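Local atomic coordinates of 3-Hydroxyacyl-CoA dehydrogenase (Ralstonia eutropha H16, PDB entry 4PZC), a protein that probably catalyses the NAD+-dependent oxidation of (S)-3-hydroxyacyl-CoA thioesters, such as (S)-3-hydroxybutyryl-CoA, to 3-oxoacyl-CoA. Residues K125-T130 with D134-M139; G17-C22 with L27-V32; L153-Q158 with T162-V167. All blocks are in the same frame, centred on the assembly; numbering follows the deposited sequence.

Contact 1 (K125-T130 with D134-M139)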
loop_
_atom_site.group_PDB
_atom_site.type_symbol
_atom_site.label_atom_id
_atom_site.label_comp_id
_atom_site.label_asym_id
_atom_site.label_seq_id
_atom_site.Cartn_x
_atom_site.Cartn_y
_atom_site.Cartn_z
ATOM N N LYS A 125 -7.394 19.399 20.280
ATOM C CA LYS A 125 -6.597 20.005 21.357
ATOM C C LYS A 125 -6.114 21.404 20.950
ATOM O O LYS A 125 -6.133 22.330 21.778
ATOM C CB LYS A 125 -5.425 19.108 21.755
ATOM C CG LYS A 125 -4.991 19.296 23.194
ATOM C CD LYS A 125 -4.146 18.114 23.660
ATOM C CE LYS A 125 -4.738 17.445 24.903
ATOM N NZ LYS A 125 -4.133 16.104 25.132
ATOM N N LEU A 126 -5.725 21.570 19.683
ATOM C CA LEU A 126 -5.306 22.885 19.207
ATOM C C LEU A 126 -6.449 23.880 19.132
ATOM O O LEU A 126 -6.446 24.872 19.856
ATOM C CB LEU A 126 -4.617 22.788 17.862
ATOM C CG LEU A 126 -3.261 22.112 17.978
ATOM C CD1 LEU A 126 -2.664 21.847 16.603
ATOM C CD2 LEU A 126 -2.345 22.959 18.857
ATOM N N ALA A 127 -7.426 23.619 18.271
ATOM C CA ALA A 127 -8.664 24.401 18.241
ATOM C C ALA A 127 -9.073 25.003 19.602
ATOM O O ALA A 127 -9.459 26.171 19.675
ATOM C CB ALA A 127 -9.805 23.541 17.707
ATOM N N ALA A 128 -9.005 24.216 20.674
ATOM C CA ALA A 128 -9.447 24.711 21.997
ATOM C C ALA A 128 -8.541 25.780 22.618
ATOM O O ALA A 128 -8.954 26.414 23.589
ATOM C CB ALA A 128 -9.631 23.556 22.978
ATOM N N VAL A 129 -7.322 25.986 22.101
ATOM C CA VAL A 129 -6.530 27.142 22.562
ATOM C C VAL A 129 -6.914 28.466 21.920
ATOM O O VAL A 129 -6.568 29.497 22.478
ATOM C CB VAL A 129 -4.996 26.990 22.407
ATOM C CG1 VAL A 129 -4.543 25.665 22.975
ATOM C CG2 VAL A 129 -4.535 27.195 20.961
ATOM N N THR A 130 -7.594 28.449 20.765
ATOM C CA THR A 130 -8.046 29.688 20.154
ATOM C C THR A 130 -9.312 30.190 20.842
ATOM O O THR A 130 -9.937 29.470 21.613
ATOM C CB THR A 130 -8.329 29.551 18.654
ATOM O OG1 THR A 130 -9.547 28.829 18.448
ATOM C CG2 THR A 130 -7.179 28.881 17.941
ATOM N N ASP A 134 -14.664 27.028 16.595
ATOM C CA ASP A 134 -15.453 26.699 15.407
ATOM C C ASP A 134 -14.856 27.252 14.117
ATOM O O ASP A 134 -15.146 26.772 13.012
ATOM C CB ASP A 134 -16.896 27.177 15.555
ATOM C CG ASP A 134 -17.059 28.661 15.260
ATOM O OD1 ASP A 134 -16.674 29.452 16.152
ATOM O OD2 ASP A 134 -17.583 29.021 14.159
ATOM N N ARG A 135 -14.020 28.266 14.260
ATOM C CA ARG A 135 -13.290 28.817 13.124
ATOM C C ARG A 135 -11.906 28.165 12.968
ATOM O O ARG A 135 -11.102 28.619 12.167
ATOM C CB ARG A 135 -13.166 30.341 13.276
ATOM C CG ARG A 135 -14.490 31.080 13.181
ATOM C CD ARG A 135 -14.843 31.320 11.723
ATOM N NE ARG A 135 -16.223 30.945 11.420
ATOM C CZ ARG A 135 -16.690 30.686 10.200
ATOM N NH1 ARG A 135 -15.900 30.768 9.127
ATOM N NH2 ARG A 135 -17.963 30.340 10.055
ATOM N N PHE A 136 -11.637 27.094 13.714
ATOM C CA PHE A 136 -10.358 26.408 13.617
ATOM C C PHE A 136 -10.521 25.069 12.929
ATOM O O PHE A 136 -11.430 24.310 13.259
ATOM C CB PHE A 136 -9.740 26.183 14.993
ATOM C CG PHE A 136 -8.355 25.622 14.925
ATOM C CD1 PHE A 136 -7.272 26.451 14.791
ATOM C CD2 PHE A 136 -8.141 24.260 14.944
ATOM C CE1 PHE A 136 -5.998 25.932 14.701
ATOM C CE2 PHE A 136 -6.870 23.732 14.852
ATOM C CZ PHE A 136 -5.797 24.569 14.730
ATOM N N ILE A 137 -9.619 24.771 12.002
ATOM C CA ILE A 137 -9.671 23.523 11.258
ATOM C C ILE A 137 -8.243 23.025 11.037
ATOM O O ILE A 137 -7.307 23.797 11.170
ATOM C CB ILE A 137 -10.370 23.737 9.911
ATOM C CG1 ILE A 137 -10.912 22.415 9.372
ATOM C CG2 ILE A 137 -9.411 24.366 8.906
ATOM C CD1 ILE A 137 -11.609 22.528 8.033
ATOM N N GLY A 138 -8.072 21.736 10.750
ATOM C CA GLY A 138 -6.750 21.147 10.494
ATOM C C GLY A 138 -6.568 20.835 9.026
ATOM O O GLY A 138 -7.525 20.492 8.339
ATOM N N MET A 139 -5.345 20.974 8.533
ATOM C CA MET A 139 -5.005 20.517 7.191
ATOM C C MET A 139 -3.711 19.717 7.212
ATOM O O MET A 139 -2.848 19.921 8.058
ATOM C CB MET A 139 -4.872 21.694 6.250
ATOM C CG MET A 139 -6.053 22.641 6.361
ATOM S SD MET A 139 -5.782 24.218 5.539
ATOM C CE MET A 139 -5.870 23.742 3.803
#

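Contact 2 (G17-C22 with L27-V32)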
loop_
_atom_site.group_PDB
_atom_site.type_symbol
_atom_site.label_atom_id
_atom_site.label_comp_id
_atom_site.label_asym_id
_atom_site.label_seq_id
_atom_site.Cartn_x
_atom_site.Cartn_y
_atom_site.Cartn_z
ATOM N N GLY A 17 5.375 26.006 -0.093
ATOM C CA GLY A 17 4.543 24.967 -0.697
ATOM C C GLY A 17 3.115 25.477 -0.840
ATOM O O GLY A 17 2.573 25.561 -1.948
ATOM N N ILE A 18 2.525 25.877 0.284
ATOM C CA ILE A 18 1.136 26.329 0.292
ATOM C C ILE A 18 1.042 27.658 -0.437
ATOM O O ILE A 18 0.108 27.895 -1.215
ATOM C CB ILE A 18 0.561 26.594 1.701
ATOM C CG1 ILE A 18 1.032 25.596 2.760
ATOM C CG2 ILE A 18 -0.954 26.614 1.622
ATOM C CD1 ILE A 18 0.845 24.159 2.361
ATOM N N ALA A 19 2.001 28.532 -0.147
ATOM C CA ALA A 19 2.042 29.861 -0.751
ATOM C C ALA A 19 1.920 29.733 -2.264
ATOM O O ALA A 19 0.914 30.136 -2.864
ATOM C CB ALA A 19 3.329 30.584 -0.368
ATOM N N GLN A 20 2.936 29.118 -2.854
ATOM C CA GLN A 20 2.953 28.844 -4.264
ATOM C C GLN A 20 1.595 28.389 -4.766
ATOM O O GLN A 20 1.066 28.945 -5.733
ATOM C CB GLN A 20 3.994 27.763 -4.550
ATOM C CG GLN A 20 3.933 27.225 -5.967
ATOM C CD GLN A 20 5.242 26.634 -6.416
ATOM O OE1 GLN A 20 6.272 26.806 -5.764
ATOM N NE2 GLN A 20 5.214 25.934 -7.538
ATOM N N ALA A 21 1.043 27.382 -4.094
ATOM C CA ALA A 21 -0.134 26.659 -4.592
ATOM C C ALA A 21 -1.325 27.561 -4.740
ATOM O O ALA A 21 -2.132 27.388 -5.642
ATOM C CB ALA A 21 -0.481 25.505 -3.668
ATOM N N CYS A 22 -1.433 28.507 -3.821
ATOM C CA CYS A 22 -2.451 29.528 -3.901
ATOM C C CYS A 22 -2.118 30.484 -5.045
ATOM O O CYS A 22 -2.944 30.730 -5.921
ATOM C CB CYS A 22 -2.516 30.319 -2.587
ATOM S SG CYS A 22 -2.522 29.386 -1.031
ATOM N N LEU A 27 -4.117 33.676 -6.072
ATOM C CA LEU A 27 -4.581 34.014 -4.726
ATOM C C LEU A 27 -3.548 34.817 -3.945
ATOM O O LEU A 27 -2.348 34.554 -4.044
ATOM C CB LEU A 27 -4.964 32.750 -3.959
ATOM C CG LEU A 27 -6.340 32.154 -4.266
ATOM C CD1 LEU A 27 -6.581 30.955 -3.357
ATOM C CD2 LEU A 27 -7.447 33.190 -4.108
ATOM N N ASN A 28 -4.034 35.781 -3.161
ATOM C CA ASN A 28 -3.169 36.719 -2.447
ATOM C C ASN A 28 -2.663 36.085 -1.184
ATOM O O ASN A 28 -3.459 35.623 -0.371
ATOM C CB ASN A 28 -3.929 37.990 -2.091
ATOM C CG ASN A 28 -4.684 38.554 -3.270
ATOM O OD1 ASN A 28 -5.919 38.631 -3.248
ATOM N ND2 ASN A 28 -3.947 38.918 -4.330
ATOM N N VAL A 29 -1.344 36.057 -1.024
ATOM C CA VAL A 29 -0.725 35.369 0.103
ATOM C C VAL A 29 0.120 36.303 0.953
ATOM O O VAL A 29 1.086 36.882 0.464
ATOM C CB VAL A 29 0.198 34.225 -0.370
ATOM C CG1 VAL A 29 0.848 33.535 0.822
ATOM C CG2 VAL A 29 -0.569 33.214 -1.203
ATOM N N VAL A 30 -0.241 36.432 2.224
ATOM C CA VAL A 30 0.622 37.074 3.222
ATOM C C VAL A 30 1.453 35.977 3.915
ATOM O O VAL A 30 0.907 35.188 4.695
ATOM C CB VAL A 30 -0.219 37.862 4.265
ATOM C CG1 VAL A 30 0.654 38.436 5.373
ATOM C CG2 VAL A 30 -1.007 38.976 3.597
ATOM N N MET A 31 2.757 35.913 3.633
ATOM C CA MET A 31 3.592 34.815 4.152
ATOM C C MET A 31 4.604 35.288 5.182
ATOM O O MET A 31 5.646 35.829 4.824
ATOM C CB MET A 31 4.329 34.100 3.017
ATOM C CG MET A 31 4.866 32.734 3.418
ATOM S SD MET A 31 6.525 32.353 2.825
ATOM C CE MET A 31 6.270 32.275 1.062
ATOM N N VAL A 32 4.313 35.037 6.456
ATOM C CA VAL A 32 5.122 35.555 7.559
ATOM C C VAL A 32 6.192 34.538 7.972
ATOM O O VAL A 32 6.069 33.363 7.670
ATOM C CB VAL A 32 4.227 35.932 8.760
ATOM C CG1 VAL A 32 5.005 36.764 9.775
ATOM C CG2 VAL A 32 3.002 36.706 8.298
#

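Contact 3 (L153-Q158 with T162-V167)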
loop_
_atom_site.group_PDB
_atom_site.type_symbol
_atom_site.label_atom_id
_atom_site.label_comp_id
_atom_site.label_asym_id
_atom_site.label_seq_id
_atom_site.Cartn_x
_atom_site.Cartn_y
_atom_site.Cartn_z
ATOM N N LEU A 153 -8.437 17.232 5.384
ATOM C CA LEU A 153 -9.136 18.301 6.069
ATOM C C LEU A 153 -9.606 17.674 7.327
ATOM O O LEU A 153 -10.360 16.720 7.289
ATOM C CB LEU A 153 -10.335 18.770 5.262
ATOM C CG LEU A 153 -10.031 19.322 3.866
ATOM C CD1 LEU A 153 -11.335 19.721 3.169
ATOM C CD2 LEU A 153 -9.054 20.497 3.941
ATOM N N ILE A 154 -9.131 18.176 8.450
ATOM C CA ILE A 154 -9.348 17.485 9.687
ATOM C C ILE A 154 -10.150 18.348 10.644
ATOM O O ILE A 154 -9.722 19.428 11.075
ATOM C CB ILE A 154 -8.054 17.062 10.339
ATOM C CG1 ILE A 154 -7.152 16.366 9.319
ATOM C CG2 ILE A 154 -8.377 16.152 11.510
ATOM C CD1 ILE A 154 -5.882 17.120 8.949
ATOM N N ARG A 155 -11.336 17.863 10.962
ATOM C CA ARG A 155 -12.224 18.627 11.770
ATOM C C ARG A 155 -11.886 18.301 13.172
ATOM O O ARG A 155 -11.870 17.136 13.567
ATOM C CB ARG A 155 -13.665 18.264 11.465
ATOM C CG ARG A 155 -14.092 18.845 10.146
ATOM C CD ARG A 155 -15.542 18.568 9.794
ATOM N NE ARG A 155 -16.501 19.263 10.660
ATOM C CZ ARG A 155 -17.710 19.657 10.265
ATOM N NH1 ARG A 155 -18.108 19.472 9.002
ATOM N NH2 ARG A 155 -18.520 20.266 11.124
ATOM N N GLY A 156 -11.590 19.337 13.930
ATOM C CA GLY A 156 -11.689 19.231 15.361
ATOM C C GLY A 156 -13.145 18.925 15.674
ATOM O O GLY A 156 -14.054 19.138 14.869
ATOM N N LEU A 157 -13.351 18.417 16.870
ATOM C CA LEU A 157 -14.670 18.279 17.456
ATOM C C LEU A 157 -15.471 19.601 17.411
ATOM O O LEU A 157 -16.692 19.581 17.516
ATOM C CB LEU A 157 -14.472 17.819 18.907
ATOM C CG LEU A 157 -15.611 17.162 19.659
ATOM C CD1 LEU A 157 -16.114 15.953 18.886
ATOM C CD2 LEU A 157 -15.166 16.754 21.057
ATOM N N GLN A 158 -14.781 20.742 17.274
ATOM C CA GLN A 158 -15.408 22.074 17.325
ATOM C C GLN A 158 -15.622 22.706 15.973
ATOM O O GLN A 158 -16.522 23.518 15.813
ATOM C CB GLN A 158 -14.541 23.057 18.093
ATOM C CG GLN A 158 -14.134 22.609 19.469
ATOM C CD GLN A 158 -12.741 22.059 19.467
ATOM O OE1 GLN A 158 -12.366 21.312 18.553
ATOM N NE2 GLN A 158 -11.955 22.422 20.480
ATOM N N THR A 162 -19.638 25.436 8.583
ATOM C CA THR A 162 -19.308 26.578 7.760
ATOM C C THR A 162 -17.800 26.701 7.506
ATOM O O THR A 162 -17.388 26.944 6.354
ATOM C CB THR A 162 -19.806 27.878 8.423
ATOM O OG1 THR A 162 -21.060 27.643 9.094
ATOM C CG2 THR A 162 -19.932 28.989 7.384
ATOM N N THR A 163 -17.007 26.552 8.580
ATOM C CA THR A 163 -15.549 26.630 8.509
ATOM C C THR A 163 -15.083 25.540 7.602
ATOM O O THR A 163 -14.138 25.708 6.825
ATOM C CB THR A 163 -14.848 26.359 9.858
ATOM O OG1 THR A 163 -15.221 27.335 10.834
ATOM C CG2 THR A 163 -13.344 26.410 9.687
ATOM N N HIS A 164 -15.742 24.400 7.729
ATOM C CA HIS A 164 -15.384 23.249 6.932
ATOM C C HIS A 164 -15.565 23.518 5.439
ATOM O O HIS A 164 -14.618 23.343 4.671
ATOM C CB HIS A 164 -16.163 22.021 7.382
ATOM C CG HIS A 164 -16.228 20.950 6.354
ATOM N ND1 HIS A 164 -15.103 20.331 5.862
ATOM C CD2 HIS A 164 -17.284 20.390 5.720
ATOM C CE1 HIS A 164 -15.465 19.434 4.962
ATOM N NE2 HIS A 164 -16.782 19.451 4.856
ATOM N N ALA A 165 -16.749 23.971 5.028
ATOM C CA ALA A 165 -17.040 24.136 3.588
ATOM C C ALA A 165 -16.150 25.197 2.932
ATOM O O ALA A 165 -15.677 25.039 1.793
ATOM C CB ALA A 165 -18.506 24.455 3.366
ATOM N N ALA A 166 -15.926 26.272 3.676
ATOM C CA ALA A 166 -15.001 27.335 3.282
ATOM C C ALA A 166 -13.683 26.732 2.912
ATOM O O ALA A 166 -13.207 26.875 1.780
ATOM C CB ALA A 166 -14.801 28.311 4.433
ATOM N N VAL A 167 -13.125 26.012 3.876
ATOM C CA VAL A 167 -11.806 25.433 3.725
ATOM C C VAL A 167 -11.829 24.289 2.711
ATOM O O VAL A 167 -10.862 24.081 1.987
ATOM C CB VAL A 167 -11.257 24.967 5.080
ATOM C CG1 VAL A 167 -9.860 24.376 4.920
ATOM C CG2 VAL A 167 -11.226 26.145 6.044
#

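Contact 1 (K125-T130 with D134-M139)
F136 lays its ring against A127 and L126 of helix 123-127, and the fit is easiest to follow outward along the aromatic side chain. Its CB starts beside the methyl of A127, with F136 CB and A127 CB 3.8 Å apart. Because CG stands anti to the backbone N (chi1 -173°), the ring is sent toward the helix, and F136 CG comes to 3.5 Å from A127 CA. On one rim, F136 CD2 meets A127 CB at 3.3 Å. Further out, F136 CE2 lies 3.5 Å from A127 N, and the backbone amide nitrogen of A127 sits over one ring face, displaced toward the rim. At the far end F136 CZ reaches L126 CB, 3.8 Å away.

The pattern is that of a beta-alpha-beta unit in the Rossmann-type NAD-binding domain: strand 113-117, helix 123-127, then strand 136-141, whose first residue turns its side chain back onto the helix it has just left. Helix 94-107 adds Y94 against L126, while S116 of strand 113-117 touches F136.

T130 completes the set, its side chain crossing that of F136 at about a right angle, and T130 CG2 comes obliquely to F136 CD1 at 4.0 Å. The type I turn from A127 to T130 brings it there. A127 O accepts from both T130 N and T130 OG1; the hydroxyl bond, 2.9 Å from T130 OG1 to A127 O, lies in the carbonyl plane and helps fix the rotation that presents CG2 to the ring.

Contact 2 (G17-C22 with L27-V32)
A19 stands opposite V29, and C22 opposite L27, where helix 17-22 runs back along strand 28-32, the two axes 8.3 Å apart at closest approach and their directions 162° apart, nearly antiparallel. This is the second half of the opening beta-alpha-beta unit of the Rossmann fold: strand 5-9, helix 13-23, strand 28-32, with the glycine-rich turn predicted to bind NAD+ leading into the helix.

The small side chain of A19 is consistent with so close an approach. Its methyl faces the strand and is met by two residues there: V29 CG1 lies 4.0 Å from A19 CB, and M31 CE lies 3.7 Å from it. M31 gets there by bending its chain at both chi2 and chi3, so that its terminal methyl, rather than its sulfur, does the touching. The same side chain packs on A11, one of the predicted NAD+-binding residues, consistent with this end of the contact lying close to the NAD+ site.

The two methyls of V29 divide most of the work. CG1 is anti to the backbone N (chi1 179°) and takes A19, whereas CG2, beside the N, reaches C22 CB at 3.8 Å and also lies by the carbonyl oxygen of A19. I8 of strand 5-9 touches both A19 and V29.

Near the end of the helix, C22 meets L27, the residue just before the strand, through backbone as well as side chain. C22 CB and L27 CB are in contact at 3.7 Å. Beside them L27 N donates to C22 O across 3.2 Å, a bent bond with an N-H...O angle of 140°, its donor well above the carbonyl plane and off the lone pairs.

Contact 3 (L153-Q158 with T162-V167)
In the beta-alpha-beta unit made by strand 150-155, helix 161-173 and strand 177-182, L153 and R155 of the first strand face V167 and H164 of the helix that follows. Deep in the interface the contact is purely apolar: L153 CD2 meets V167 CG1 at 4.1 Å, the two side chains sliding past each other in opposite directions. V167 also packs on I137 and M139 of the neighbouring strand 136-141, so it spans that strand and the strand of L153.

Nearer the surface, R155 and H164 cross at about a right angle. H164 CB lies over one face of the guanidinium, 3.6 Å from R155 NH1. A chi1 of 160° swings the imidazole so that H164 CD2 comes to 3.5 Å from R155 NH1, with the ring tilted 34° from the guanidinium plane. The polar end of R155 forms a salt bridge through NH2 with D161 OD1 at the start of the helix, which probably helps keep the guanidinium beside H164. From strand 177-182, T180 touches both H164 and L153, completing the strand-helix-strand layering of a beta-alpha-beta crossover.

In the fold
From the N terminus, contact 2 (17-22 with 27-32) comes first, closing the short turn from the first helix into the second strand. Contact 1 (125-130 with 134-139) does the same much later, and contact 3 (153-158 with 162-167) follows, turning from strand into helix. The three run in series, and none encloses or crosses another. All reach one sheet, but contact 2 stands about 20 Å, centre to centre, from each of the others, with strands 5-9, 85-88 and 113-117 lying between strands 28-32 and 136-141. Contacts 1 and 3 adjoin: their strands are antiparallel neighbours, probably hydrogen-bonded from I154 N to G138 O, 2.8 Å.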